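Local coordinates for putative uncharacterized protein (Streptococcus suis, PDB 4XZ7) that acts as a transglutaminase and antiphagocytic virulence factor, probably modifying proteins through glutamine side chains, and is seen here as a fragment carrying the transglutaminase-like domain, at residues 36-41 / 49-54; 61-66 / 84-89; 228-233 / 312-317; 281-286 / 297-302; 341-346 / 356-361. All coordinates share one frame; numbering follows the deposited sequence.

Contact 1: residues 36-41 / 49-54; sequences FHVLKL and TLSTRE
Phe-36 and Ser-51 form an antiparallel hydrogen-bonded pair. Phe-36 N donates to Ser-51 O at 2.9 Å. Ser-51 N returns a bond to Phe-36 O at 2.8 Å. The chain turns a corner at Thr-49 and Leu-50, and there a side chain takes over. Leu-50 N donates to ND1 of His-37 at 3.1 Å. The N-H points almost straight at ND1 (168°) and lies in the plane of the imidazole. CE1 of His-37 lies 3.9 Å from CD2 of Leu-50, with the two side chains next to each other. Phe-79 stacks on the same imidazole. This is the open end of the beta hairpin 36-40/48-51, which is followed by helix 53-59. Thr-52 is the N-cap of that helix, and its N bonds to the side chain of Glu-55. Within the first turn, Arg-53 reaches back to Phe-36. NH1 of Arg-53 lies at the ring edge, 3.8 Å from CZ of Phe-36, with guanidinium and ring planes 70° apart. NH1 also bonds to Gln-33 O. CG2 of Val-38 packs 3.9 Å from OG of Ser-51, and Val-38 also touches Leu-56 and Phe-59 of the helix.

Contact 2: residues 61-66 / 84-89; sequences KNNNFL and VMNKGD
Asn-64 and Met-85 exchange two backbone hydrogen bonds, Asn-64 N to Met-85 O at 3.0 Å and Met-85 N to Asn-64 O at 3.1 Å. A third bond runs from Lys-87 N to Asn-62 O at 3.0 Å. They join strands 63-68 and 79-86 as antiparallel neighbours in the mixed sheet of the N-terminal part of the chain. The short strand axes approach to 4.6 Å. Asn-63/Asn-86 and Phe-65/Val-84 are the non-hydrogen-bonded pairs on either side of Asn-64/Met-85. A type I turn runs from Asn-86 to Asp-89.

ND2 of Asn-63 bonds to Phe-59 O, at the end of helix 53-59, while its OD1 stays near the backbone of residues 85-86. CB of Asn-63 rests 3.9 Å from CB of Val-84. CG of Lys-87 nears Asn-62 O, and its CE nears Lys-61 O. The lysine crosses the side chain of Asn-64 at about a right angle. It bends at its last torsion (chi4 -93°), which sets NZ of Lys-87 3.6 Å from OD1 of Asn-64.

Phe-65 and Val-84 run alongside each other in the same direction. CG1 of Val-84 sits 3.4 Å from CD2 of Phe-65, and Phe-22 stacks on that ring. One water donates to Asn-63 O at 2.7 Å and accepts only a weak bond from Lys-87 NZ.

Contact 3: residues 228-233 / 312-317; sequences TTYDWE and TGFITG
Tyr-230 and Thr-312 mark the closest approach of the two backbones, yet their CA atoms are 8.1 Å apart, and the contact is carried mainly by side chains. Tyr-230 is the centre of the contact. Its CG is anti to the backbone N (chi1 -161°), and the side chain projects toward segment 312-317. Three residues meet it there. CG2 of Thr-312 comes to 3.7 Å from CE1 of Tyr-230. The side chain of Ile-315 crosses that of Tyr-230 at about a right angle. Its CG1 stands over one face of the ring, offset toward the rim, and CD1 of Ile-315 reaches the phenol end, 3.5 Å from OH of Tyr-230. Phe-314 turns its edge toward the face of Tyr-230 in an offset edge-to-face pair, with centroids 5.6 Å apart and planes at 79°. CE1 of Phe-314 is 3.7 Å from CB of Tyr-230.

Trp-232, in the first turn of helix 232-239, packs against Phe-314 and Ile-315. CH2 of its six-membered ring lies 3.9 Å from CD1 of Phe-314, at the phenyl edge. The indole face also takes CD2 of Tyr-230 from within the same segment. Asp-231 between them is the helix N-cap and bonds to Ala-234 N.

Tyr-230 and Thr-312 also touch Cys-264, at the start of helix 264-277, while Thr-312 and Ile-315 touch His-295. Asp-310 accepts from Thr-312 N. Cys-264, His-295 and Asp-310 are consistent with the Cys-His-Asp triad of transglutaminases. The contact would then be an aromatic and aliphatic wall beside the active site, held by packing without polar bonds between the segments.

Contact 4: residues 281-286 / 297-302; sequences PAYVVV and TARVYY
Tyr-283 and Arg-299 sit at the middle of a beta hairpin, strands 282-288 and 294-302, in the antiparallel part of the transglutaminase-like core sheet. Backbone bonds come first. Tyr-283 N bonds to Arg-299 O and Arg-299 N to Tyr-283 O, each at 2.9 Å. Val-285 and Thr-297 exchange another two, and the one from Val-285 N is nearly straight (172°). Tyr-301 N closes the end of the ladder on Pro-281 O at 2.7 Å.

Apolar contacts differ on the two faces. Ala-282, Val-284, Ala-298 and Val-300 make one face. Ala-282 CB is 4.1 Å from CG1 of Val-300, and Phe-275 of helix 264-277 covers both residues. On the other face Tyr-283 and Arg-299 lie next to each other. CE2 of Tyr-283 is 3.5 Å from CB of Arg-299, and the guanidinium stands nearly perpendicular to the ring (87°). At the end of the ladder, Pro-281 CB meets Tyr-301 CB at 3.7 Å.

The polar ends of Arg-299 and Tyr-283 bond outside the hairpin. Arg-299 bends at chi2 and chi3. Its NH2 forms a salt bridge with Glu-362, and its NH1 bonds to Thr-308. Tyr-283 OH bonds to the other carboxylate oxygen of Glu-362, so one acid joins both side chains. Asn-139 of the second subunit packs on Val-284.

Thr-297 OG1 is buried by the contact without a hydrogen-bond partner in the model, and CG2 of Val-285 lies 3.2 Å from it.

Contact 5: residues 341-346 / 356-361; sequences VVEAGQ and IIDSNY
Glu-343 reaches Ser-359 with both carboxylate oxygens. OE2 of Glu-343 accepts from Ser-359 N at 2.9 Å, nearly straight (170°), and its OE1 accepts from Ser-359 OG at a modelled 2.5 Å, a length that is doubtful. Each oxygen uses its syn lone pair, so the two together receive the backbone N-H and the hydroxyl of one serine. This joins the edge strand 340-343 of the mixed core sheet to the first turn of helix 359-365. The helix start, with its N-H groups, would favour a negative partner there.

Glu-343 is placed by its torsions: CG is anti to the backbone N (chi1 -168°), and CD then folds round at chi2 (66°). Parallel strand pairing sets the base. Ile-357 N donates to Val-342 O at 2.9 Å, and Ala-344 N donates to Ile-357 O at 2.8 Å. CG1 of Val-341 packs 4.0 Å from CG2 of Ile-357, whose side chain also touches Arg-299 of the hairpin.

Asp-358 is the helix N-cap. Its OD1 takes weak bonds from Asn-360 N and Tyr-361 N, and its own N bonds to Tyr-283 OH. The two acids come close, with Glu-343 OE2 4.3 Å from Asp-358 OD1.

How the contacts relate
From the N terminus of this fragment of a longer protein, contact 1 closes a short loop, the hairpin ahead of helix 53-59. Contact 2 closes the next, longer one, and does so after contact 1 has ended. The two share one sheet: strands 36-40 and 79-86 run side by side, with Leu-39 and Leu-41 bonding to Val-84. The other three lie far off in the transglutaminase-like part, contact 1 being about 45 Å from contact 3 between centres. Contact 3 closes a long loop, and the hairpin of contact 4 falls within it. Contact 5 follows in series. It touches contact 4, since strand 354-357 pairs with 282-288 and Val-286 O meets Ile-356 N.

Contact 1: residues 36-41 / 49-54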
# COMPACT_ATOMS: atom_id res chain seq x y z
N PHE B 36 12.28 31.28 13.96
CA PHE B 36 12.98 31.28 12.68
C PHE B 36 12.04 30.85 11.57
O PHE B 36 11.23 29.95 11.78
CB PHE B 36 14.19 30.33 12.73
CG PHE B 36 15.23 30.67 13.78
CD1 PHE B 36 16.32 31.46 13.45
CD2 PHE B 36 15.14 30.17 15.07
CE1 PHE B 36 17.30 31.76 14.40
CE2 PHE B 36 16.11 30.46 16.03
CZ PHE B 36 17.19 31.27 15.70
N HIS B 37 12.13 31.44 10.38
CA HIS B 37 11.45 30.81 9.25
C HIS B 37 12.39 29.75 8.73
O HIS B 37 13.60 29.82 8.95
CB HIS B 37 11.06 31.79 8.14
CG HIS B 37 10.03 32.78 8.56
ND1 HIS B 37 9.15 32.53 9.59
CD2 HIS B 37 9.75 34.03 8.12
CE1 HIS B 37 8.36 33.58 9.76
NE2 HIS B 37 8.71 34.51 8.89
N VAL B 38 11.85 28.75 8.04
CA VAL B 38 12.70 27.69 7.51
C VAL B 38 12.36 27.37 6.07
O VAL B 38 11.21 27.07 5.75
CB VAL B 38 12.59 26.39 8.34
CG1 VAL B 38 13.52 25.33 7.75
CG2 VAL B 38 12.92 26.67 9.82
N LEU B 39 13.37 27.47 5.21
CA LEU B 39 13.25 27.15 3.79
C LEU B 39 13.90 25.81 3.53
O LEU B 39 14.99 25.55 4.01
CB LEU B 39 13.90 28.21 2.92
CG LEU B 39 13.31 29.62 3.06
CD1 LEU B 39 14.15 30.64 2.28
CD2 LEU B 39 11.86 29.63 2.59
N LYS B 40 13.23 24.98 2.75
CA LYS B 40 13.81 23.72 2.32
C LYS B 40 14.11 23.81 0.84
O LYS B 40 13.23 24.14 0.04
CB LYS B 40 12.87 22.55 2.61
CG LYS B 40 13.45 21.20 2.18
CD LYS B 40 12.61 20.02 2.69
CE LYS B 40 13.26 18.69 2.29
NZ LYS B 40 12.53 17.48 2.77
N LEU B 41 15.34 23.51 0.47
CA LEU B 41 15.76 23.66 -0.92
C LEU B 41 14.98 22.70 -1.79
O LEU B 41 14.96 21.50 -1.54
CB LEU B 41 17.25 23.42 -1.07
CG LEU B 41 18.19 24.43 -0.43
CD1 LEU B 41 19.63 24.17 -0.90
CD2 LEU B 41 17.74 25.86 -0.77
N THR B 49 7.26 28.13 9.66
CA THR B 49 7.08 29.55 9.87
C THR B 49 7.11 29.81 11.37
O THR B 49 6.41 29.12 12.13
CB THR B 49 5.76 30.08 9.27
OG1 THR B 49 4.67 29.68 10.10
CG2 THR B 49 5.55 29.53 7.89
N LEU B 50 7.92 30.78 11.78
CA LEU B 50 8.08 31.09 13.20
C LEU B 50 8.44 29.84 14.03
O LEU B 50 7.96 29.65 15.14
CB LEU B 50 6.79 31.73 13.75
CG LEU B 50 6.35 33.06 13.12
CD1 LEU B 50 4.96 33.42 13.61
CD2 LEU B 50 7.34 34.18 13.45
N SER B 51 9.27 28.97 13.45
CA SER B 51 9.70 27.74 14.11
C SER B 51 10.56 28.00 15.34
O SER B 51 11.39 28.92 15.34
CB SER B 51 10.48 26.86 13.14
OG SER B 51 9.69 26.57 12.00
N THR B 52 10.37 27.18 16.36
CA THR B 52 11.20 27.19 17.57
C THR B 52 12.39 26.25 17.42
O THR B 52 12.40 25.39 16.54
CB THR B 52 10.40 26.77 18.82
OG1 THR B 52 9.94 25.42 18.66
CG2 THR B 52 9.20 27.68 19.03
N ARG B 53 13.38 26.39 18.30
CA ARG B 53 14.55 25.51 18.25
C ARG B 53 14.18 24.02 18.42
O ARG B 53 14.85 23.15 17.86
CB ARG B 53 15.57 25.95 19.30
CG ARG B 53 16.15 27.32 18.95
CD ARG B 53 17.01 27.91 20.03
NE ARG B 53 17.41 29.26 19.67
CZ ARG B 53 18.66 29.62 19.37
NH1 ARG B 53 18.94 30.89 19.06
NH2 ARG B 53 19.62 28.71 19.39
N GLU B 54 13.09 23.74 19.13
CA GLU B 54 12.62 22.36 19.27
C GLU B 54 12.12 21.82 17.94
O GLU B 54 12.43 20.69 17.54
CB GLU B 54 11.52 22.27 20.34
CG GLU B 54 12.00 22.77 21.70
CD GLU B 54 11.11 22.34 22.85
OE1 GLU B 54 9.95 21.92 22.60
OE2 GLU B 54 11.57 22.41 24.02

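Contact 2: residues 61-66 / 84-89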
# COMPACT_ATOMS: atom_id res chain seq x y z
N LYS B 61 15.88 15.63 11.75
CA LYS B 61 15.81 14.18 11.55
C LYS B 61 15.98 13.82 10.09
O LYS B 61 16.68 12.87 9.75
CB LYS B 61 14.48 13.63 12.07
CG LYS B 61 14.35 13.70 13.58
CD LYS B 61 12.99 13.20 14.04
CE LYS B 61 12.91 13.20 15.56
NZ LYS B 61 11.63 12.60 16.04
N ASN B 62 15.33 14.58 9.22
CA ASN B 62 15.32 14.28 7.79
C ASN B 62 16.12 15.28 6.95
O ASN B 62 16.30 15.07 5.74
CB ASN B 62 13.88 14.23 7.27
CG ASN B 62 13.09 13.10 7.88
OD1 ASN B 62 13.65 12.10 8.32
ND2 ASN B 62 11.77 13.25 7.90
N ASN B 63 16.60 16.36 7.57
CA ASN B 63 17.30 17.42 6.85
C ASN B 63 18.63 17.81 7.47
O ASN B 63 18.78 17.78 8.69
CB ASN B 63 16.44 18.69 6.75
CG ASN B 63 15.07 18.44 6.18
OD1 ASN B 63 14.90 18.35 4.97
ND2 ASN B 63 14.06 18.34 7.05
N ASN B 64 19.58 18.20 6.64
CA ASN B 64 20.74 18.91 7.14
C ASN B 64 20.56 20.42 6.98
O ASN B 64 19.65 20.87 6.31
CB ASN B 64 22.00 18.43 6.44
CG ASN B 64 22.40 17.04 6.88
OD1 ASN B 64 22.48 16.77 8.07
ND2 ASN B 64 22.61 16.14 5.92
N PHE B 65 21.44 21.19 7.61
CA PHE B 65 21.28 22.62 7.70
C PHE B 65 22.41 23.24 6.92
O PHE B 65 23.50 22.68 6.89
CB PHE B 65 21.29 23.07 9.17
CG PHE B 65 20.14 22.54 9.97
CD1 PHE B 65 20.18 21.27 10.51
CD2 PHE B 65 19.00 23.32 10.15
CE1 PHE B 65 19.11 20.76 11.23
CE2 PHE B 65 17.92 22.82 10.87
CZ PHE B 65 17.97 21.54 11.40
N LEU B 66 22.16 24.37 6.28
CA LEU B 66 23.21 25.04 5.51
C LEU B 66 23.76 26.25 6.23
O LEU B 66 23.00 27.04 6.81
CB LEU B 66 22.67 25.48 4.14
CG LEU B 66 22.17 24.38 3.23
CD1 LEU B 66 22.01 24.95 1.83
CD2 LEU B 66 23.15 23.22 3.22
N VAL B 84 17.50 24.52 4.84
CA VAL B 84 17.78 23.10 5.03
C VAL B 84 17.59 22.34 3.72
O VAL B 84 17.03 22.87 2.77
CB VAL B 84 16.85 22.48 6.08
CG1 VAL B 84 17.00 23.20 7.38
CG2 VAL B 84 15.39 22.55 5.59
N MET B 85 18.03 21.08 3.68
CA MET B 85 17.76 20.25 2.51
C MET B 85 17.73 18.79 2.92
O MET B 85 18.32 18.43 3.94
CB MET B 85 18.81 20.49 1.42
CG MET B 85 20.17 19.92 1.73
SD MET B 85 21.39 20.14 0.43
CE MET B 85 22.75 19.28 1.20
N ASN B 86 17.00 17.97 2.16
CA ASN B 86 16.91 16.53 2.41
C ASN B 86 18.29 15.91 2.57
O ASN B 86 19.21 16.23 1.80
CB ASN B 86 16.15 15.83 1.29
CG ASN B 86 14.69 15.56 1.66
OD1 ASN B 86 14.39 15.20 2.80
ND2 ASN B 86 13.79 15.75 0.70
N LYS B 87 18.44 15.05 3.57
CA LYS B 87 19.74 14.46 3.89
C LYS B 87 20.44 13.76 2.71
O LYS B 87 21.67 13.76 2.65
CB LYS B 87 19.58 13.47 5.06
CG LYS B 87 19.40 14.14 6.44
CD LYS B 87 19.42 13.11 7.59
CE LYS B 87 19.52 13.75 8.98
NZ LYS B 87 20.91 13.88 9.47
N GLY B 88 19.70 13.18 1.77
CA GLY B 88 20.39 12.53 0.65
C GLY B 88 20.71 13.42 -0.55
O GLY B 88 21.29 12.96 -1.53
N ASP B 89 20.32 14.70 -0.49
CA ASP B 89 20.57 15.63 -1.60
C ASP B 89 22.04 15.89 -1.79
O ASP B 89 22.82 15.74 -0.86
CB ASP B 89 19.86 16.97 -1.34
CG ASP B 89 18.39 16.91 -1.61
OD1 ASP B 89 17.86 15.79 -1.80
OD2 ASP B 89 17.76 17.99 -1.65
O HOH W 1 20.28 17.02 10.86

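Contact 3: residues 228-233 / 312-317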
# COMPACT_ATOMS: atom_id res chain seq x y z
N THR B 228 -21.95 8.74 13.35
CA THR B 228 -20.98 8.10 12.48
C THR B 228 -21.52 8.06 11.05
O THR B 228 -22.63 7.64 10.84
CB THR B 228 -20.69 6.70 12.94
OG1 THR B 228 -20.43 6.73 14.35
CG2 THR B 228 -19.50 6.13 12.19
N THR B 229 -20.72 8.50 10.08
CA THR B 229 -21.14 8.42 8.69
C THR B 229 -21.08 6.98 8.17
O THR B 229 -20.07 6.30 8.36
CB THR B 229 -20.26 9.33 7.80
OG1 THR B 229 -20.52 10.70 8.14
CG2 THR B 229 -20.54 9.10 6.34
N TYR B 230 -22.15 6.50 7.56
CA TYR B 230 -22.08 5.25 6.80
C TYR B 230 -21.38 5.48 5.45
O TYR B 230 -21.76 6.38 4.69
CB TYR B 230 -23.46 4.62 6.58
CG TYR B 230 -23.33 3.15 6.24
CD1 TYR B 230 -23.07 2.22 7.24
CD2 TYR B 230 -23.40 2.69 4.92
CE1 TYR B 230 -22.90 0.89 6.96
CE2 TYR B 230 -23.23 1.33 4.62
CZ TYR B 230 -22.98 0.44 5.66
OH TYR B 230 -22.81 -0.91 5.43
N ASP B 231 -20.39 4.67 5.13
CA ASP B 231 -19.60 4.92 3.93
C ASP B 231 -20.30 4.33 2.71
O ASP B 231 -19.95 3.24 2.26
CB ASP B 231 -18.19 4.34 4.06
CG ASP B 231 -17.25 4.84 2.97
OD1 ASP B 231 -17.75 5.37 1.96
OD2 ASP B 231 -16.02 4.69 3.11
N TRP B 232 -21.27 5.08 2.18
CA TRP B 232 -22.03 4.63 1.03
C TRP B 232 -21.16 4.19 -0.18
O TRP B 232 -21.41 3.15 -0.79
CB TRP B 232 -23.03 5.73 0.62
CG TRP B 232 -23.95 6.05 1.76
CD1 TRP B 232 -23.99 7.20 2.50
CD2 TRP B 232 -24.93 5.18 2.32
NE1 TRP B 232 -24.95 7.11 3.48
CE2 TRP B 232 -25.55 5.88 3.39
CE3 TRP B 232 -25.38 3.89 2.02
CZ2 TRP B 232 -26.56 5.32 4.15
CZ3 TRP B 232 -26.39 3.33 2.78
CH2 TRP B 232 -26.97 4.04 3.83
N GLU B 233 -20.13 4.98 -0.50
CA GLU B 233 -19.24 4.67 -1.64
C GLU B 233 -18.51 3.34 -1.49
O GLU B 233 -18.49 2.51 -2.41
CB GLU B 233 -18.21 5.78 -1.79
CG GLU B 233 -18.77 7.11 -2.21
CD GLU B 233 -18.56 7.36 -3.68
OE1 GLU B 233 -19.56 7.36 -4.43
OE2 GLU B 233 -17.39 7.56 -4.08
N THR B 312 -26.77 -0.90 11.78
CA THR B 312 -26.89 -0.14 10.55
C THR B 312 -28.20 -0.49 9.83
O THR B 312 -28.21 -0.89 8.67
CB THR B 312 -25.67 -0.41 9.63
OG1 THR B 312 -25.52 -1.82 9.42
CG2 THR B 312 -24.38 0.11 10.27
N GLY B 313 -29.31 -0.30 10.53
CA GLY B 313 -30.61 -0.70 10.04
C GLY B 313 -31.28 0.28 9.08
O GLY B 313 -32.48 0.18 8.86
N PHE B 314 -30.49 1.17 8.49
CA PHE B 314 -30.99 2.25 7.62
C PHE B 314 -30.58 2.10 6.16
O PHE B 314 -30.89 2.94 5.32
CB PHE B 314 -30.48 3.60 8.14
CG PHE B 314 -29.02 3.58 8.48
CD1 PHE B 314 -28.06 3.50 7.49
CD2 PHE B 314 -28.61 3.61 9.80
CE1 PHE B 314 -26.73 3.45 7.81
CE2 PHE B 314 -27.26 3.58 10.13
CZ PHE B 314 -26.33 3.49 9.14
N ILE B 315 -29.86 1.03 5.85
CA ILE B 315 -29.31 0.84 4.51
C ILE B 315 -30.36 0.52 3.45
O ILE B 315 -30.34 1.07 2.35
CB ILE B 315 -28.28 -0.29 4.52
CG1 ILE B 315 -27.13 0.09 5.43
CG2 ILE B 315 -27.81 -0.60 3.10
CD1 ILE B 315 -26.25 -1.06 5.80
N THR B 316 -31.28 -0.37 3.78
CA THR B 316 -32.17 -0.94 2.77
C THR B 316 -33.48 -0.18 2.62
O THR B 316 -34.29 -0.15 3.53
CB THR B 316 -32.48 -2.41 3.10
OG1 THR B 316 -31.25 -3.16 3.19
CG2 THR B 316 -33.35 -2.99 2.02
N GLY B 317 -33.69 0.41 1.44
CA GLY B 317 -34.95 1.09 1.14
C GLY B 317 -36.16 0.17 1.07
O GLY B 317 -37.30 0.62 1.24

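Contact 4: residues 281-286 / 297-302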
# COMPACT_ATOMS: atom_id res chain seq x y z
N PRO B 281 -22.49 -9.50 27.23
CA PRO B 281 -21.74 -10.43 26.39
C PRO B 281 -22.05 -10.28 24.91
O PRO B 281 -23.22 -10.43 24.52
CB PRO B 281 -22.18 -11.80 26.90
CG PRO B 281 -22.40 -11.54 28.39
CD PRO B 281 -23.00 -10.15 28.46
N ALA B 282 -21.03 -9.97 24.10
CA ALA B 282 -21.25 -9.67 22.70
C ALA B 282 -20.13 -10.18 21.79
O ALA B 282 -18.98 -10.32 22.21
CB ALA B 282 -21.42 -8.16 22.51
N TYR B 283 -20.47 -10.49 20.55
CA TYR B 283 -19.45 -10.78 19.55
C TYR B 283 -19.99 -10.38 18.19
O TYR B 283 -21.18 -10.09 18.04
CB TYR B 283 -19.00 -12.26 19.59
CG TYR B 283 -20.01 -13.32 19.14
CD1 TYR B 283 -19.77 -14.09 18.00
CD2 TYR B 283 -21.18 -13.57 19.86
CE1 TYR B 283 -20.66 -15.08 17.58
CE2 TYR B 283 -22.08 -14.55 19.44
CZ TYR B 283 -21.82 -15.29 18.29
OH TYR B 283 -22.69 -16.27 17.85
N VAL B 284 -19.10 -10.35 17.21
CA VAL B 284 -19.46 -9.93 15.86
C VAL B 284 -19.82 -11.13 14.98
O VAL B 284 -19.09 -12.12 14.93
CB VAL B 284 -18.30 -9.14 15.20
CG1 VAL B 284 -18.66 -8.75 13.80
CG2 VAL B 284 -17.98 -7.91 16.02
N VAL B 285 -20.92 -11.03 14.26
CA VAL B 285 -21.30 -12.08 13.33
C VAL B 285 -21.52 -11.55 11.92
O VAL B 285 -21.73 -10.35 11.72
CB VAL B 285 -22.59 -12.79 13.79
CG1 VAL B 285 -22.33 -13.62 15.07
CG2 VAL B 285 -23.71 -11.79 14.00
N VAL B 286 -21.48 -12.46 10.95
CA VAL B 286 -21.72 -12.13 9.56
C VAL B 286 -22.76 -13.06 8.96
O VAL B 286 -22.94 -14.19 9.41
CB VAL B 286 -20.44 -12.21 8.72
CG1 VAL B 286 -19.41 -11.22 9.22
CG2 VAL B 286 -19.89 -13.64 8.74
N THR B 297 -23.44 -7.95 11.92
CA THR B 297 -24.21 -7.43 13.05
C THR B 297 -23.51 -7.86 14.34
O THR B 297 -22.57 -8.64 14.30
CB THR B 297 -25.67 -7.97 13.06
OG1 THR B 297 -25.64 -9.41 13.14
CG2 THR B 297 -26.44 -7.56 11.80
N ALA B 298 -23.98 -7.37 15.49
CA ALA B 298 -23.50 -7.93 16.75
C ALA B 298 -24.53 -8.90 17.31
O ALA B 298 -25.73 -8.76 17.07
CB ALA B 298 -23.22 -6.85 17.77
N ARG B 299 -24.04 -9.89 18.04
CA ARG B 299 -24.88 -10.70 18.91
C ARG B 299 -24.57 -10.27 20.32
O ARG B 299 -23.39 -10.14 20.68
CB ARG B 299 -24.59 -12.17 18.73
CG ARG B 299 -25.22 -12.74 17.48
CD ARG B 299 -26.05 -13.94 17.85
NE ARG B 299 -27.46 -13.71 17.63
CZ ARG B 299 -28.43 -14.47 18.11
NH1 ARG B 299 -29.68 -14.15 17.83
NH2 ARG B 299 -28.16 -15.53 18.86
N VAL B 300 -25.62 -9.98 21.09
CA VAL B 300 -25.49 -9.43 22.44
C VAL B 300 -26.38 -10.20 23.39
O VAL B 300 -27.51 -10.54 23.05
CB VAL B 300 -25.90 -7.94 22.52
CG1 VAL B 300 -25.22 -7.27 23.70
CG2 VAL B 300 -25.55 -7.22 21.24
N TYR B 301 -25.90 -10.46 24.60
CA TYR B 301 -26.71 -11.16 25.58
C TYR B 301 -27.39 -10.19 26.53
O TYR B 301 -26.72 -9.42 27.21
CB TYR B 301 -25.85 -12.16 26.37
CG TYR B 301 -26.66 -13.00 27.34
CD1 TYR B 301 -27.37 -14.11 26.91
CD2 TYR B 301 -26.70 -12.68 28.69
CE1 TYR B 301 -28.11 -14.88 27.79
CE2 TYR B 301 -27.44 -13.46 29.59
CZ TYR B 301 -28.14 -14.56 29.13
OH TYR B 301 -28.87 -15.33 30.00
N TYR B 302 -28.71 -10.21 26.56
CA TYR B 302 -29.43 -9.46 27.59
C TYR B 302 -30.82 -10.03 27.76
O TYR B 302 -31.35 -10.72 26.86
CB TYR B 302 -29.49 -7.96 27.26
CG TYR B 302 -30.13 -7.61 25.93
CD1 TYR B 302 -29.35 -7.42 24.78
CD2 TYR B 302 -31.51 -7.44 25.82
CE1 TYR B 302 -29.93 -7.09 23.56
CE2 TYR B 302 -32.10 -7.11 24.61
CZ TYR B 302 -31.31 -6.93 23.48
OH TYR B 302 -31.90 -6.60 22.29

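Contact 5: residues 341-346 / 356-361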
# COMPACT_ATOMS: atom_id res chain seq x y z
N VAL B 341 -31.27 -17.29 12.18
CA VAL B 341 -29.93 -17.68 12.57
C VAL B 341 -29.54 -18.99 11.91
O VAL B 341 -30.36 -19.90 11.76
CB VAL B 341 -29.80 -17.82 14.08
CG1 VAL B 341 -30.04 -16.48 14.73
CG2 VAL B 341 -30.80 -18.85 14.60
N VAL B 342 -28.28 -19.06 11.51
CA VAL B 342 -27.72 -20.24 10.89
C VAL B 342 -26.59 -20.68 11.79
O VAL B 342 -25.77 -19.86 12.20
CB VAL B 342 -27.21 -19.95 9.46
CG1 VAL B 342 -26.29 -21.07 8.95
CG2 VAL B 342 -28.38 -19.74 8.52
N GLU B 343 -26.53 -21.97 12.10
CA GLU B 343 -25.50 -22.48 13.00
C GLU B 343 -24.16 -22.61 12.30
O GLU B 343 -24.09 -23.09 11.18
CB GLU B 343 -25.91 -23.82 13.59
CG GLU B 343 -25.03 -24.23 14.73
CD GLU B 343 -25.19 -23.31 15.91
OE1 GLU B 343 -26.31 -22.82 16.11
OE2 GLU B 343 -24.20 -23.08 16.64
N ALA B 344 -23.10 -22.17 12.98
CA ALA B 344 -21.74 -22.28 12.46
C ALA B 344 -21.43 -23.71 12.03
O ALA B 344 -21.62 -24.64 12.80
CB ALA B 344 -20.72 -21.81 13.51
N GLY B 345 -20.96 -23.88 10.80
CA GLY B 345 -20.72 -25.20 10.26
C GLY B 345 -21.81 -25.64 9.30
O GLY B 345 -21.54 -26.00 8.15
N GLN B 346 -23.06 -25.60 9.77
CA GLN B 346 -24.21 -25.85 8.91
C GLN B 346 -24.19 -24.87 7.76
O GLN B 346 -23.84 -23.70 7.94
CB GLN B 346 -25.52 -25.73 9.69
CG GLN B 346 -26.30 -27.05 9.83
CD GLN B 346 -26.92 -27.52 8.52
OE1 GLN B 346 -26.85 -26.82 7.50
NE2 GLN B 346 -27.53 -28.69 8.54
N ILE B 356 -24.78 -15.90 10.74
CA ILE B 356 -24.14 -17.15 11.11
C ILE B 356 -23.62 -17.08 12.55
O ILE B 356 -22.61 -16.45 12.82
CB ILE B 356 -22.98 -17.49 10.14
CG1 ILE B 356 -23.52 -17.60 8.71
CG2 ILE B 356 -22.27 -18.78 10.57
CD1 ILE B 356 -22.49 -17.91 7.64
N ILE B 357 -24.33 -17.73 13.47
CA ILE B 357 -23.98 -17.63 14.88
C ILE B 357 -23.28 -18.90 15.37
O ILE B 357 -23.28 -19.92 14.68
CB ILE B 357 -25.22 -17.36 15.74
CG1 ILE B 357 -26.02 -18.64 15.95
CG2 ILE B 357 -26.11 -16.30 15.10
CD1 ILE B 357 -27.11 -18.51 17.01
N ASP B 358 -22.68 -18.83 16.55
CA ASP B 358 -22.03 -19.99 17.15
C ASP B 358 -22.59 -20.22 18.56
O ASP B 358 -22.19 -19.57 19.53
CB ASP B 358 -20.50 -19.80 17.17
CG ASP B 358 -19.76 -20.89 17.96
OD1 ASP B 358 -20.33 -21.97 18.25
OD2 ASP B 358 -18.58 -20.66 18.29
N SER B 359 -23.52 -21.17 18.66
CA SER B 359 -24.29 -21.34 19.89
C SER B 359 -23.44 -21.84 21.05
O SER B 359 -23.73 -21.55 22.21
CB SER B 359 -25.45 -22.31 19.64
OG SER B 359 -26.20 -21.92 18.49
N ASN B 360 -22.40 -22.60 20.74
CA ASN B 360 -21.51 -23.10 21.77
C ASN B 360 -20.78 -21.92 22.40
O ASN B 360 -20.70 -21.80 23.63
CB ASN B 360 -20.52 -24.11 21.20
CG ASN B 360 -21.21 -25.28 20.52
OD1 ASN B 360 -22.17 -25.84 21.05
ND2 ASN B 360 -20.74 -25.64 19.33
N TYR B 361 -20.28 -21.04 21.54
CA TYR B 361 -19.62 -19.85 22.02
C TYR B 361 -20.58 -18.99 22.84
O TYR B 361 -20.20 -18.40 23.85
CB TYR B 361 -19.05 -19.01 20.87
CG TYR B 361 -18.51 -17.72 21.42
CD1 TYR B 361 -17.26 -17.67 22.03
CD2 TYR B 361 -19.28 -16.56 21.41
CE1 TYR B 361 -16.78 -16.48 22.58
CE2 TYR B 361 -18.82 -15.40 21.96
CZ TYR B 361 -17.57 -15.36 22.54
OH TYR B 361 -17.15 -14.18 23.06